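Local structure of uncharacterized protein MJ0690 (Methanocaldococcus jannaschii, 3K32) at residues M7-L12 against Y102-D107; S45-E51 against K164-D168; V70-D75 against I176-R180; S151-E157 against R195-K201. The protein is of unknown function but, as a predicted subunit of a tRNA methyltransferase built on a HUP-type fold, probably binds a nucleotide. All coordinates share one frame. Residue numbers count along the deposited sequence, not the author numbering.

Contact 1 (M7-L12 against Y102-D107); sequences MDVHVL and YSILAD
Two neighbouring strands, 8-12 and 104-106, run side by side in the same direction, their axes 4.7 Å apart at closest approach and crossing at -33°. The parallel register pairs His10 with Leu105 (CA to CA 5.0 Å) and Val11 with Ala106 (CA to CA 4.5 Å). Three backbone hydrogen bonds fix it: His10 N to Ile104 O, Ala106 N to His10 O and Leu12 N to Ala106 O, each 2.9 Å.

This is the pairing of first and fourth strands in a five-stranded Rossmann-like sheet of order 3-2-1-4-5, the place where the chain reverses its direction of build-up. In such folds the crevice at the C-terminal ends of these strands commonly receives a nucleotide, consistent with the SGGKDS sequence, resembling a PP-loop, that follows strand 8-12.

Apolar side chains meet beneath helix 17-28: Val9 CG2 lies 3.6 Å from Ile104 CG2 and 3.8 Å from Ala106 CB, and Val11 CG2 is 4.1 Å from Ala106 CB. At the strand start, CG of Met7, present as selenomethionine, approaches Ile104 CD1 at 3.6 Å.

On the face bearing His10 and Leu105, the His10 ring (chi1 m) meets Tyr102 (chi1 m) obliquely, centroids 3.9 Å apart and planes at 37°, while Tyr102 OH bonds to Lys61. Water 1 links His10 ND1 (2.7 Å) to Ile104 N (3.2 Å).

Contact 2 (S45-E51 against K164-D168); sequences SYKLAEE and KLSSD
Ser167 lays its side chain against the N-terminal end of helix 47-56, its CB 3.6 Å from Ala49 CB and its CA 4.7 Å from Tyr46 CA. A helix start is thus docked on the loop that launches another helix, 169-180, with Asp168 at the latter's N-cap position. With chi1 at m, the Ser167 hydroxyl both gives and receives: OG donates to Ser45 O at 2.7 Å and accepts from Ala49 N at 3.0 Å. Residues 164-168 have no regular structure. Ser166 (chi1 t) turns away from the helix, its OG donating to Asp168 OD2 at 2.9 Å.

Farther along, Lys164, poorly ordered, reaches over Leu48 so that its NZ forms a 3.3 Å salt bridge with Glu51 OE1. Glu51 also bridges weakly to Lys47, making a three-residue charged network. Between the backbones, water 2 donates to Ser45 O and Leu165 O, both at 2.6 Å, and accepts from Leu48 N at 2.9 Å.

Contact 3 (V70-D75 against I176-R180); sequences VEKAAD and ILKER
Helices 68-80 and 169-180 meet at a steep angle, their short segments 70-75 and 176-180 crossing at -65° with axes 10.3 Å apart. Ala74 and Leu177 supply the closest pair of CA atoms, 6.3 Å apart. Through Ala73, helix 68-80 also packs on helix 84-98.

Arg180 carries most of the polar work. Extended through chi2 and chi3 (both t), it presents its guanidinium edge to two carboxylates: NH2 donates to Glu71 OE1 at 3.0 Å and to Asp75 OD1 at 2.6 Å, while NH1 donates to the same Asp75 OD1 at 2.7 Å. Its NE donates to water 3 at 3.3 Å, and that water gives a weak bond to Glu71 OE1 (3.4 Å). Glu71 OE2 belongs to a salt bridge with Arg67, which also pairs with Glu179.

Ala74 CB covers one guanidinium face, 3.4 Å from Arg180 NH1, and touches Ile176 CG2 (3.9 Å) and Leu177 CD2 (4.0 Å). Ile176 CD1 meets Val70 CG2 at 3.4 Å. The chemistry therefore divides into a few contacts among buried aliphatic side chains and a partly exposed ionic network, in which two acids share the charge of Arg180 and Arg67 supplies a second cation.

Contact 4 (S151-E157 against R195-K201); sequences SEFFILE and RVVGLKK
Ser151, in the last turn of helix 143-153, offers its O to Lys200 NZ at 2.6 Å, while its OG bonds to His148 O. Next, Glu152 OE1 lies 4.4 Å from Lys201 NZ, too far for a salt bridge. Phe153 accepts Lys200 N on its O at 2.6 Å and receives Lys201 over its ring face, a cation-pi contact with NZ 4.0 Å from the centroid.

At Phe154 the chain leaves the helix and becomes a strand antiparallel to 195-199 (axes 4.3 Å apart, 155°). Phe154 and Leu199 form a non-hydrogen-bonded pair, with Phe154 CE1 3.6 Å from Leu199 CD2. Ile155 N donates to Gly198 O at 2.7 Å, and Ile155 O accepts Val197 N at 2.8 Å and, weakly, Gly198 N at 3.4 Å: a classic beta bulge, with Val197 at phi/psi -96/-27. The shifted register then sets Leu156 against Val196, CD2 to CG2 4.1 Å. Glu157 pairs next, its N donating to Arg195 O at 3.0 Å and its O taking Arg195 N at a very short 2.5 Å.

This two-stranded sheet lies beside helix 17-28, where Phe154 packs on Ser20 and Leu21 and Phe153 on Val24 and Lys28, with Phe153 also touching Leu29 of the second subunit.

In the fold
The four contacts illustrate how chemistry follows position. Contact 1 belongs to the main parallel sheet and contact 4 to the separate antiparallel pair, so backbone hydrogen bonds dominate both; side chains of each pack on helix 17-28, and each reaches the second subunit. Contacts 2 and 3 instead rely on side chains, a serine hydroxyl in one and an arginine in the other, and helix 169-180 connects them, starting beside contact 2 and ending in contact 3. Contact 2 lies nearest the chain's centre and touches contact 4, Lys164 CG to Arg195 NH2 at 3.3 Å. Contacts 3 and 4 lie on opposite sides of that centre, their own centres about 34 Å apart. All four are only partly buried.

Contact 1 (M7-L12 against Y102-D107)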
loop_
_atom_site.group_PDB
_atom_site.type_symbol
_atom_site.label_atom_id
_atom_site.label_comp_id
_atom_site.label_asym_id
_atom_site.label_seq_id
_atom_site.Cartn_x
_atom_site.Cartn_y
_atom_site.Cartn_z
HETATM N N MSE B 7 3.692 -9.912 16.799
HETATM C CA MSE B 7 2.811 -8.759 16.893
HETATM C C MSE B 7 1.409 -9.018 16.320
HETATM O O MSE B 7 1.252 -9.331 15.145
HETATM C CB MSE B 7 3.485 -7.584 16.184
HETATM C CG MSE B 7 2.795 -6.255 16.323
HETATM SE SE MSE B 7 3.319 -5.331 17.931
HETATM C CE MSE B 7 5.244 -5.682 17.909
ATOM N N ASP B 8 0.387 -8.888 17.155
ATOM C CA ASP B 8 -0.981 -9.011 16.673
ATOM C C ASP B 8 -1.392 -7.822 15.788
ATOM O O ASP B 8 -0.851 -6.723 15.897
ATOM C CB ASP B 8 -1.967 -9.150 17.842
ATOM C CG ASP B 8 -1.859 -10.498 18.559
ATOM O OD1 ASP B 8 -1.274 -11.441 17.988
ATOM O OD2 ASP B 8 -2.374 -10.614 19.697
ATOM N N VAL B 9 -2.352 -8.059 14.905
ATOM C CA VAL B 9 -3.016 -6.983 14.200
ATOM C C VAL B 9 -4.449 -7.377 13.886
ATOM O O VAL B 9 -4.737 -8.517 13.549
ATOM C CB VAL B 9 -2.300 -6.634 12.905
ATOM C CG1 VAL B 9 -2.064 -7.876 12.077
ATOM C CG2 VAL B 9 -3.124 -5.630 12.136
ATOM N N HIS B 10 -5.359 -6.431 14.015
ATOM C CA HIS B 10 -6.764 -6.740 13.852
ATOM C C HIS B 10 -7.260 -6.204 12.517
ATOM O O HIS B 10 -7.217 -5.002 12.260
ATOM C CB HIS B 10 -7.563 -6.221 15.052
ATOM C CG HIS B 10 -7.219 -6.929 16.334
ATOM N ND1 HIS B 10 -6.154 -6.550 17.127
ATOM C CD2 HIS B 10 -7.766 -8.012 16.925
ATOM C CE1 HIS B 10 -6.075 -7.365 18.163
ATOM N NE2 HIS B 10 -7.033 -8.266 18.067
ATOM N N VAL B 11 -7.710 -7.119 11.669
ATOM C CA VAL B 11 -7.983 -6.823 10.274
ATOM C C VAL B 11 -9.473 -6.863 9.965
ATOM O O VAL B 11 -10.083 -7.927 9.952
ATOM C CB VAL B 11 -7.317 -7.868 9.370
ATOM C CG1 VAL B 11 -7.401 -7.441 7.905
ATOM C CG2 VAL B 11 -5.886 -8.118 9.787
ATOM N N LEU B 12 -10.059 -5.706 9.702
ATOM C CA LEU B 12 -11.407 -5.679 9.164
ATOM C C LEU B 12 -11.413 -6.566 7.940
ATOM O O LEU B 12 -10.539 -6.470 7.085
ATOM C CB LEU B 12 -11.815 -4.257 8.806
ATOM C CG LEU B 12 -12.175 -3.449 10.049
ATOM C CD1 LEU B 12 -11.983 -1.962 9.821
ATOM C CD2 LEU B 12 -13.618 -3.773 10.451
ATOM N N TYR B 102 -8.160 -1.841 19.869
ATOM C CA TYR B 102 -6.996 -2.508 19.290
ATOM C C TYR B 102 -6.010 -1.476 18.783
ATOM O O TYR B 102 -6.361 -0.598 18.001
ATOM C CB TYR B 102 -7.390 -3.433 18.134
ATOM C CG TYR B 102 -8.577 -4.310 18.415
ATOM C CD1 TYR B 102 -8.419 -5.544 19.034
ATOM C CD2 TYR B 102 -9.860 -3.911 18.058
ATOM C CE1 TYR B 102 -9.498 -6.353 19.302
ATOM C CE2 TYR B 102 -10.947 -4.716 18.320
ATOM C CZ TYR B 102 -10.757 -5.935 18.946
ATOM O OH TYR B 102 -11.829 -6.740 19.215
ATOM N N SER B 103 -4.767 -1.587 19.213
ATOM C CA SER B 103 -3.788 -0.569 18.883
ATOM C C SER B 103 -3.171 -0.767 17.500
ATOM O O SER B 103 -2.488 0.124 17.017
ATOM C CB SER B 103 -2.708 -0.513 19.949
ATOM O OG SER B 103 -2.115 -1.790 20.093
ATOM N N ILE B 104 -3.401 -1.923 16.870
ATOM C CA ILE B 104 -2.958 -2.134 15.490
ATOM C C ILE B 104 -4.083 -2.604 14.564
ATOM O O ILE B 104 -4.447 -3.770 14.548
ATOM C CB ILE B 104 -1.767 -3.086 15.383
ATOM C CG1 ILE B 104 -0.656 -2.649 16.340
ATOM C CG2 ILE B 104 -1.260 -3.119 13.950
ATOM C CD1 ILE B 104 0.664 -3.342 16.096
ATOM N N LEU B 105 -4.615 -1.669 13.782
ATOM C CA LEU B 105 -5.790 -1.899 12.962
ATOM C C LEU B 105 -5.406 -1.929 11.513
ATOM O O LEU B 105 -4.670 -1.062 11.044
ATOM C CB LEU B 105 -6.803 -0.778 13.163
ATOM C CG LEU B 105 -8.045 -1.097 13.986
ATOM C CD1 LEU B 105 -7.762 -2.269 14.901
ATOM C CD2 LEU B 105 -8.455 0.124 14.785
ATOM N N ALA B 106 -5.920 -2.924 10.802
ATOM C CA ALA B 106 -5.697 -3.034 9.371
ATOM C C ALA B 106 -7.029 -3.223 8.654
ATOM O O ALA B 106 -7.989 -3.728 9.252
ATOM C CB ALA B 106 -4.764 -4.195 9.067
ATOM N N ASP B 107 -7.083 -2.828 7.377
ATOM C CA ASP B 107 -8.247 -3.133 6.555
ATOM C C ASP B 107 -7.832 -3.386 5.113
ATOM O O ASP B 107 -6.647 -3.494 4.823
ATOM C CB ASP B 107 -9.284 -2.017 6.640
ATOM C CG ASP B 107 -8.824 -0.737 5.955
ATOM O OD1 ASP B 107 -7.947 -0.814 5.066
ATOM O OD2 ASP B 107 -9.343 0.347 6.307
HETATM O O HOH W 1 -4.076 -4.972 17.712
#

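Contact 2 (S45-E51 against K164-D168)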
loop_
_atom_site.group_PDB
_atom_site.type_symbol
_atom_site.label_atom_id
_atom_site.label_comp_id
_atom_site.label_asym_id
_atom_site.label_seq_id
_atom_site.Cartn_x
_atom_site.Cartn_y
_atom_site.Cartn_z
ATOM N N SER B 45 -24.981 -11.359 7.830
ATOM C CA SER B 45 -24.242 -11.261 6.582
ATOM C C SER B 45 -22.750 -11.626 6.707
ATOM O O SER B 45 -22.029 -11.632 5.705
ATOM C CB SER B 45 -24.407 -9.860 5.971
ATOM O OG SER B 45 -23.772 -8.857 6.758
ATOM N N TYR B 46 -22.290 -11.942 7.914
ATOM C CA TYR B 46 -20.875 -12.238 8.123
ATOM C C TYR B 46 -20.517 -13.685 7.806
ATOM O O TYR B 46 -19.355 -14.069 7.858
ATOM C CB TYR B 46 -20.490 -11.954 9.568
ATOM C CG TYR B 46 -21.369 -12.692 10.531
ATOM C CD1 TYR B 46 -21.040 -13.976 10.956
ATOM C CD2 TYR B 46 -22.548 -12.126 10.990
ATOM C CE1 TYR B 46 -21.847 -14.665 11.829
ATOM C CE2 TYR B 46 -23.366 -12.808 11.864
ATOM C CZ TYR B 46 -23.012 -14.079 12.278
ATOM O OH TYR B 46 -23.825 -14.754 13.148
ATOM N N LYS B 47 -21.514 -14.498 7.494
ATOM C CA LYS B 47 -21.253 -15.917 7.295
ATOM C C LYS B 47 -20.116 -16.179 6.281
ATOM O O LYS B 47 -19.245 -17.013 6.516
ATOM C CB LYS B 47 -22.558 -16.660 6.963
ATOM C CG LYS B 47 -22.590 -17.349 5.617
ATOM C CD LYS B 47 -22.234 -18.823 5.747
ATOM C CE LYS B 47 -23.228 -19.572 6.633
ATOM N NZ LYS B 47 -22.816 -20.986 6.883
ATOM N N LEU B 48 -20.105 -15.439 5.179
ATOM C CA LEU B 48 -19.094 -15.626 4.139
ATOM C C LEU B 48 -17.662 -15.429 4.670
ATOM O O LEU B 48 -16.776 -16.270 4.479
ATOM C CB LEU B 48 -19.372 -14.672 2.969
ATOM C CG LEU B 48 -18.669 -14.870 1.613
ATOM C CD1 LEU B 48 -17.579 -13.821 1.381
ATOM C CD2 LEU B 48 -18.120 -16.284 1.447
ATOM N N ALA B 49 -17.446 -14.304 5.337
ATOM C CA ALA B 49 -16.142 -13.982 5.876
ATOM C C ALA B 49 -15.644 -15.101 6.796
ATOM O O ALA B 49 -14.450 -15.417 6.816
ATOM C CB ALA B 49 -16.198 -12.658 6.608
ATOM N N GLU B 50 -16.567 -15.698 7.546
ATOM C CA GLU B 50 -16.246 -16.791 8.468
ATOM C C GLU B 50 -15.638 -17.986 7.760
ATOM O O GLU B 50 -14.527 -18.419 8.084
ATOM C CB GLU B 50 -17.484 -17.248 9.239
ATOM C CG GLU B 50 -17.618 -16.620 10.608
ATOM C CD GLU B 50 -18.612 -17.356 11.504
ATOM O OE1 GLU B 50 -19.827 -17.329 11.194
ATOM O OE2 GLU B 50 -18.170 -17.946 12.524
ATOM N N GLU B 51 -16.385 -18.519 6.800
ATOM C CA GLU B 51 -15.927 -19.640 6.000
ATOM C C GLU B 51 -14.555 -19.344 5.393
ATOM O O GLU B 51 -13.669 -20.199 5.398
ATOM C CB GLU B 51 -16.946 -19.945 4.899
ATOM C CG GLU B 51 -18.355 -20.208 5.421
ATOM C CD GLU B 51 -19.396 -20.330 4.307
ATOM O OE1 GLU B 51 -19.061 -20.055 3.131
ATOM O OE2 GLU B 51 -20.551 -20.705 4.610
ATOM N N LYS B 164 -25.572 -15.658 -2.403
ATOM C CA LYS B 164 -24.781 -15.512 -1.193
ATOM C C LYS B 164 -24.686 -14.042 -0.836
ATOM O O LYS B 164 -24.691 -13.173 -1.710
ATOM C CB LYS B 164 -23.375 -16.090 -1.385
ATOM C CG LYS B 164 -22.882 -16.941 -0.222
ATOM C CD LYS B 164 -22.705 -16.125 1.046
ATOM C CE LYS B 164 -22.615 -17.034 2.267
ATOM N NZ LYS B 164 -21.463 -17.990 2.215
ATOM N N LEU B 165 -24.604 -13.777 0.462
ATOM C CA LEU B 165 -24.509 -12.428 0.988
ATOM C C LEU B 165 -23.039 -12.092 1.234
ATOM O O LEU B 165 -22.343 -12.816 1.954
ATOM C CB LEU B 165 -25.287 -12.328 2.308
ATOM C CG LEU B 165 -26.820 -12.460 2.398
ATOM C CD1 LEU B 165 -27.503 -11.095 2.308
ATOM C CD2 LEU B 165 -27.419 -13.455 1.388
ATOM N N SER B 166 -22.562 -11.006 0.629
ATOM C CA SER B 166 -21.203 -10.533 0.884
ATOM C C SER B 166 -21.088 -10.066 2.339
ATOM O O SER B 166 -22.101 -9.801 2.988
ATOM C CB SER B 166 -20.827 -9.412 -0.080
ATOM O OG SER B 166 -19.466 -9.064 0.074
ATOM N N SER B 167 -19.865 -9.978 2.860
ATOM C CA SER B 167 -19.689 -9.724 4.292
ATOM C C SER B 167 -19.225 -8.310 4.642
ATOM O O SER B 167 -18.754 -8.070 5.750
ATOM C CB SER B 167 -18.776 -10.773 4.952
ATOM O OG SER B 167 -19.431 -12.019 5.139
ATOM N N ASP B 168 -19.362 -7.375 3.707
ATOM C CA ASP B 168 -19.155 -5.965 4.034
ATOM C C ASP B 168 -20.483 -5.292 4.411
ATOM O O ASP B 168 -21.542 -5.928 4.382
ATOM C CB ASP B 168 -18.504 -5.241 2.861
ATOM C CG ASP B 168 -19.110 -5.645 1.536
ATOM O OD1 ASP B 168 -20.214 -5.148 1.206
ATOM O OD2 ASP B 168 -18.491 -6.481 0.840
HETATM O O HOH W 2 -22.380 -13.838 4.367
#

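Contact 3 (V70-D75 against I176-R180)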
loop_
_atom_site.group_PDB
_atom_site.type_symbol
_atom_site.label_atom_id
_atom_site.label_comp_id
_atom_site.label_asym_id
_atom_site.label_seq_id
_atom_site.Cartn_x
_atom_site.Cartn_y
_atom_site.Cartn_z
ATOM N N VAL B 70 -25.831 1.869 10.737
ATOM C CA VAL B 70 -26.363 1.529 9.415
ATOM C C VAL B 70 -27.685 2.219 9.117
ATOM O O VAL B 70 -27.972 2.538 7.962
ATOM C CB VAL B 70 -26.490 -0.003 9.181
ATOM C CG1 VAL B 70 -25.133 -0.584 8.818
ATOM C CG2 VAL B 70 -27.119 -0.723 10.404
ATOM N N GLU B 71 -28.478 2.474 10.152
ATOM C CA GLU B 71 -29.719 3.224 9.970
ATOM C C GLU B 71 -29.402 4.548 9.289
ATOM O O GLU B 71 -30.097 4.975 8.360
ATOM C CB GLU B 71 -30.436 3.442 11.305
ATOM C CG GLU B 71 -31.062 2.178 11.879
ATOM C CD GLU B 71 -32.206 1.635 11.023
ATOM O OE1 GLU B 71 -32.698 2.376 10.140
ATOM O OE2 GLU B 71 -32.623 0.473 11.238
ATOM N N LYS B 72 -28.322 5.179 9.730
ATOM C CA LYS B 72 -27.907 6.457 9.170
ATOM C C LYS B 72 -27.305 6.290 7.761
ATOM O O LYS B 72 -27.513 7.138 6.879
ATOM C CB LYS B 72 -26.935 7.166 10.113
ATOM C CG LYS B 72 -26.365 8.418 9.526
ATOM C CD LYS B 72 -25.704 9.275 10.574
ATOM C CE LYS B 72 -25.428 10.669 10.017
ATOM N NZ LYS B 72 -26.653 11.307 9.442
ATOM N N ALA B 73 -26.574 5.196 7.545
ATOM C CA ALA B 73 -26.050 4.911 6.214
ATOM C C ALA B 73 -27.212 4.772 5.261
ATOM O O ALA B 73 -27.133 5.191 4.106
ATOM C CB ALA B 73 -25.212 3.650 6.208
ATOM N N ALA B 74 -28.289 4.162 5.749
ATOM C CA ALA B 74 -29.508 4.030 4.962
ATOM C C ALA B 74 -30.062 5.424 4.620
ATOM O O ALA B 74 -30.349 5.718 3.459
ATOM C CB ALA B 74 -30.537 3.199 5.702
ATOM N N ASP B 75 -30.164 6.294 5.620
ATOM C CA ASP B 75 -30.666 7.644 5.375
ATOM C C ASP B 75 -29.811 8.296 4.306
ATOM O O ASP B 75 -30.329 8.857 3.351
ATOM C CB ASP B 75 -30.679 8.496 6.651
ATOM C CG ASP B 75 -31.507 7.874 7.772
ATOM O OD1 ASP B 75 -32.434 7.089 7.481
ATOM O OD2 ASP B 75 -31.245 8.183 8.956
ATOM N N ILE B 176 -31.859 -2.924 5.427
ATOM C CA ILE B 176 -32.639 -1.847 6.020
ATOM C C ILE B 176 -33.432 -1.151 4.922
ATOM O O ILE B 176 -34.598 -0.815 5.108
ATOM C CB ILE B 176 -31.750 -0.833 6.786
ATOM C CG1 ILE B 176 -31.032 -1.529 7.944
ATOM C CG2 ILE B 176 -32.586 0.322 7.324
ATOM C CD1 ILE B 176 -30.142 -0.620 8.749
ATOM N N LEU B 177 -32.805 -0.969 3.765
ATOM C CA LEU B 177 -33.451 -0.268 2.656
ATOM C C LEU B 177 -34.696 -1.011 2.195
ATOM O O LEU B 177 -35.739 -0.404 1.954
ATOM C CB LEU B 177 -32.478 -0.066 1.498
ATOM C CG LEU B 177 -31.320 0.874 1.829
ATOM C CD1 LEU B 177 -30.253 0.869 0.734
ATOM C CD2 LEU B 177 -31.842 2.274 2.068
ATOM N N LYS B 178 -34.585 -2.328 2.091
ATOM C CA LYS B 178 -35.742 -3.148 1.788
ATOM C C LYS B 178 -36.849 -2.911 2.817
ATOM O O LYS B 178 -37.922 -2.425 2.464
ATOM C CB LYS B 178 -35.363 -4.628 1.707
ATOM C CG LYS B 178 -34.728 -5.014 0.376
ATOM C CD LYS B 178 -34.647 -6.531 0.196
ATOM C CE LYS B 178 -33.248 -7.069 0.487
ATOM N NZ LYS B 178 -32.301 -6.824 -0.639
ATOM N N GLU B 179 -36.582 -3.230 4.082
ATOM C CA GLU B 179 -37.572 -3.037 5.131
ATOM C C GLU B 179 -38.264 -1.707 4.938
ATOM O O GLU B 179 -39.462 -1.567 5.198
ATOM C CB GLU B 179 -36.920 -3.030 6.514
ATOM C CG GLU B 179 -36.519 -4.380 7.047
ATOM C CD GLU B 179 -35.758 -4.272 8.356
ATOM O OE1 GLU B 179 -35.687 -3.155 8.912
ATOM O OE2 GLU B 179 -35.232 -5.301 8.829
ATOM N N ARG B 180 -37.493 -0.728 4.480
ATOM C CA ARG B 180 -37.945 0.651 4.485
ATOM C C ARG B 180 -38.957 0.930 3.394
ATOM O O ARG B 180 -39.658 1.943 3.428
ATOM C CB ARG B 180 -36.755 1.605 4.389
ATOM C CG ARG B 180 -36.135 1.931 5.746
ATOM C CD ARG B 180 -34.962 2.865 5.591
ATOM N NE ARG B 180 -34.403 3.280 6.870
ATOM C CZ ARG B 180 -33.627 4.347 7.021
ATOM N NH1 ARG B 180 -33.342 5.098 5.963
ATOM N NH2 ARG B 180 -33.142 4.671 8.218
HETATM O O HOH W 3 -35.390 0.845 8.812
#

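Contact 4 (S151-E157 against R195-K201)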
loop_
_atom_site.group_PDB
_atom_site.type_symbol
_atom_site.label_atom_id
_atom_site.label_comp_id
_atom_site.label_asym_id
_atom_site.label_seq_id
_atom_site.Cartn_x
_atom_site.Cartn_y
_atom_site.Cartn_z
ATOM N N SER B 151 -5.235 -14.241 -8.295
ATOM C CA SER B 151 -5.237 -15.471 -9.055
ATOM C C SER B 151 -3.975 -16.307 -8.786
ATOM O O SER B 151 -3.954 -17.510 -9.036
ATOM C CB SER B 151 -5.435 -15.187 -10.545
ATOM O OG SER B 151 -4.290 -14.572 -11.102
ATOM N N GLU B 152 -2.930 -15.682 -8.258
ATOM C CA GLU B 152 -1.739 -16.445 -7.906
ATOM C C GLU B 152 -1.856 -17.150 -6.558
ATOM O O GLU B 152 -1.323 -18.240 -6.377
ATOM C CB GLU B 152 -0.493 -15.574 -7.943
ATOM C CG GLU B 152 0.354 -15.826 -9.159
ATOM C CD GLU B 152 1.801 -16.044 -8.797
ATOM O OE1 GLU B 152 2.151 -17.170 -8.386
ATOM O OE2 GLU B 152 2.590 -15.085 -8.913
ATOM N N PHE B 153 -2.562 -16.536 -5.616
ATOM C CA PHE B 153 -2.711 -17.129 -4.289
ATOM C C PHE B 153 -3.948 -18.014 -4.159
ATOM O O PHE B 153 -3.925 -19.024 -3.459
ATOM C CB PHE B 153 -2.749 -16.045 -3.208
ATOM C CG PHE B 153 -1.395 -15.563 -2.784
ATOM C CD1 PHE B 153 -0.748 -16.145 -1.721
ATOM C CD2 PHE B 153 -0.774 -14.528 -3.450
ATOM C CE1 PHE B 153 0.493 -15.696 -1.329
ATOM C CE2 PHE B 153 0.468 -14.079 -3.067
ATOM C CZ PHE B 153 1.102 -14.660 -2.005
ATOM N N PHE B 154 -5.027 -17.643 -4.835
ATOM C CA PHE B 154 -6.309 -18.263 -4.539
ATOM C C PHE B 154 -6.947 -19.032 -5.677
ATOM O O PHE B 154 -6.788 -18.701 -6.851
ATOM C CB PHE B 154 -7.295 -17.223 -4.014
ATOM C CG PHE B 154 -6.770 -16.414 -2.855
ATOM C CD1 PHE B 154 -6.477 -17.019 -1.645
ATOM C CD2 PHE B 154 -6.598 -15.037 -2.972
ATOM C CE1 PHE B 154 -5.994 -16.267 -0.577
ATOM C CE2 PHE B 154 -6.127 -14.273 -1.904
ATOM C CZ PHE B 154 -5.818 -14.887 -0.704
ATOM N N ILE B 155 -7.665 -20.084 -5.305
ATOM C CA ILE B 155 -8.616 -20.691 -6.210
ATOM C C ILE B 155 -9.890 -19.863 -6.123
ATOM O O ILE B 155 -10.367 -19.541 -5.020
ATOM C CB ILE B 155 -8.899 -22.137 -5.827
ATOM C CG1 ILE B 155 -7.582 -22.903 -5.759
ATOM C CG2 ILE B 155 -9.800 -22.791 -6.871
ATOM C CD1 ILE B 155 -6.915 -23.017 -7.097
ATOM N N LEU B 156 -10.428 -19.490 -7.279
ATOM C CA LEU B 156 -11.533 -18.536 -7.316
ATOM C C LEU B 156 -12.781 -19.036 -8.049
ATOM O O LEU B 156 -12.705 -19.914 -8.919
ATOM C CB LEU B 156 -11.056 -17.228 -7.941
ATOM C CG LEU B 156 -9.882 -16.563 -7.226
ATOM C CD1 LEU B 156 -9.360 -15.370 -8.042
ATOM C CD2 LEU B 156 -10.300 -16.150 -5.817
ATOM N N GLU B 157 -13.929 -18.460 -7.696
ATOM C CA GLU B 157 -15.185 -18.803 -8.351
ATOM C C GLU B 157 -16.164 -17.658 -8.227
ATOM O O GLU B 157 -16.144 -16.954 -7.228
ATOM C CB GLU B 157 -15.787 -20.040 -7.709
ATOM C CG GLU B 157 -16.522 -20.925 -8.677
ATOM C CD GLU B 157 -17.208 -22.074 -7.981
ATOM O OE1 GLU B 157 -17.121 -23.212 -8.491
ATOM O OE2 GLU B 157 -17.823 -21.838 -6.917
ATOM N N ARG B 195 -15.734 -15.779 -5.063
ATOM C CA ARG B 195 -15.478 -16.531 -3.843
ATOM C C ARG B 195 -14.054 -17.096 -3.833
ATOM O O ARG B 195 -13.618 -17.741 -4.789
ATOM C CB ARG B 195 -16.506 -17.660 -3.695
ATOM C CG ARG B 195 -16.395 -18.458 -2.409
ATOM C CD ARG B 195 -17.548 -19.449 -2.269
ATOM N NE ARG B 195 -18.840 -18.767 -2.348
ATOM C CZ ARG B 195 -20.024 -19.378 -2.333
ATOM N NH1 ARG B 195 -20.092 -20.701 -2.236
ATOM N NH2 ARG B 195 -21.145 -18.662 -2.412
ATOM N N VAL B 196 -13.331 -16.822 -2.754
ATOM C CA VAL B 196 -12.102 -17.535 -2.485
ATOM C C VAL B 196 -12.508 -18.937 -2.085
ATOM O O VAL B 196 -13.081 -19.142 -1.013
ATOM C CB VAL B 196 -11.307 -16.900 -1.322
ATOM C CG1 VAL B 196 -10.231 -17.855 -0.834
ATOM C CG2 VAL B 196 -10.692 -15.577 -1.753
ATOM N N VAL B 197 -12.238 -19.903 -2.949
ATOM C CA VAL B 197 -12.574 -21.278 -2.610
ATOM C C VAL B 197 -11.388 -22.045 -2.010
ATOM O O VAL B 197 -11.568 -22.958 -1.212
ATOM C CB VAL B 197 -13.210 -22.028 -3.793
ATOM C CG1 VAL B 197 -12.441 -21.766 -5.067
ATOM C CG2 VAL B 197 -13.304 -23.521 -3.496
ATOM N N GLY B 198 -10.173 -21.651 -2.362
ATOM C CA GLY B 198 -9.016 -22.324 -1.817
ATOM C C GLY B 198 -7.726 -21.589 -2.036
ATOM O O GLY B 198 -7.699 -20.498 -2.622
ATOM N N LEU B 199 -6.649 -22.204 -1.562
ATOM C CA LEU B 199 -5.302 -21.651 -1.697
ATOM C C LEU B 199 -4.501 -22.361 -2.771
ATOM O O LEU B 199 -4.509 -23.585 -2.841
ATOM C CB LEU B 199 -4.559 -21.804 -0.394
ATOM C CG LEU B 199 -5.056 -20.882 0.697
ATOM C CD1 LEU B 199 -4.533 -21.349 2.045
ATOM C CD2 LEU B 199 -4.578 -19.475 0.368
ATOM N N LYS B 200 -3.787 -21.601 -3.592
ATOM C CA LYS B 200 -2.939 -22.218 -4.610
ATOM C C LYS B 200 -1.573 -22.612 -4.075
ATOM O O LYS B 200 -0.836 -23.327 -4.741
ATOM C CB LYS B 200 -2.817 -21.328 -5.838
ATOM C CG LYS B 200 -4.131 -21.271 -6.590
ATOM C CD LYS B 200 -4.194 -20.146 -7.588
ATOM C CE LYS B 200 -4.098 -20.661 -8.994
ATOM N NZ LYS B 200 -4.912 -19.797 -9.893
ATOM N N LYS B 201 -1.262 -22.156 -2.861
ATOM C CA LYS B 201 0.002 -22.456 -2.188
ATOM C C LYS B 201 -0.073 -22.037 -0.722
ATOM O O LYS B 201 -0.938 -21.254 -0.329
ATOM C CB LYS B 201 1.174 -21.740 -2.880
ATOM C CG LYS B 201 0.854 -20.307 -3.284
ATOM C CD LYS B 201 2.094 -19.474 -3.574
ATOM C CE LYS B 201 1.700 -18.081 -4.051
ATOM N NZ LYS B 201 2.834 -17.116 -4.042
HETATM O O HOH W 4 -7.389 -18.195 -10.095
#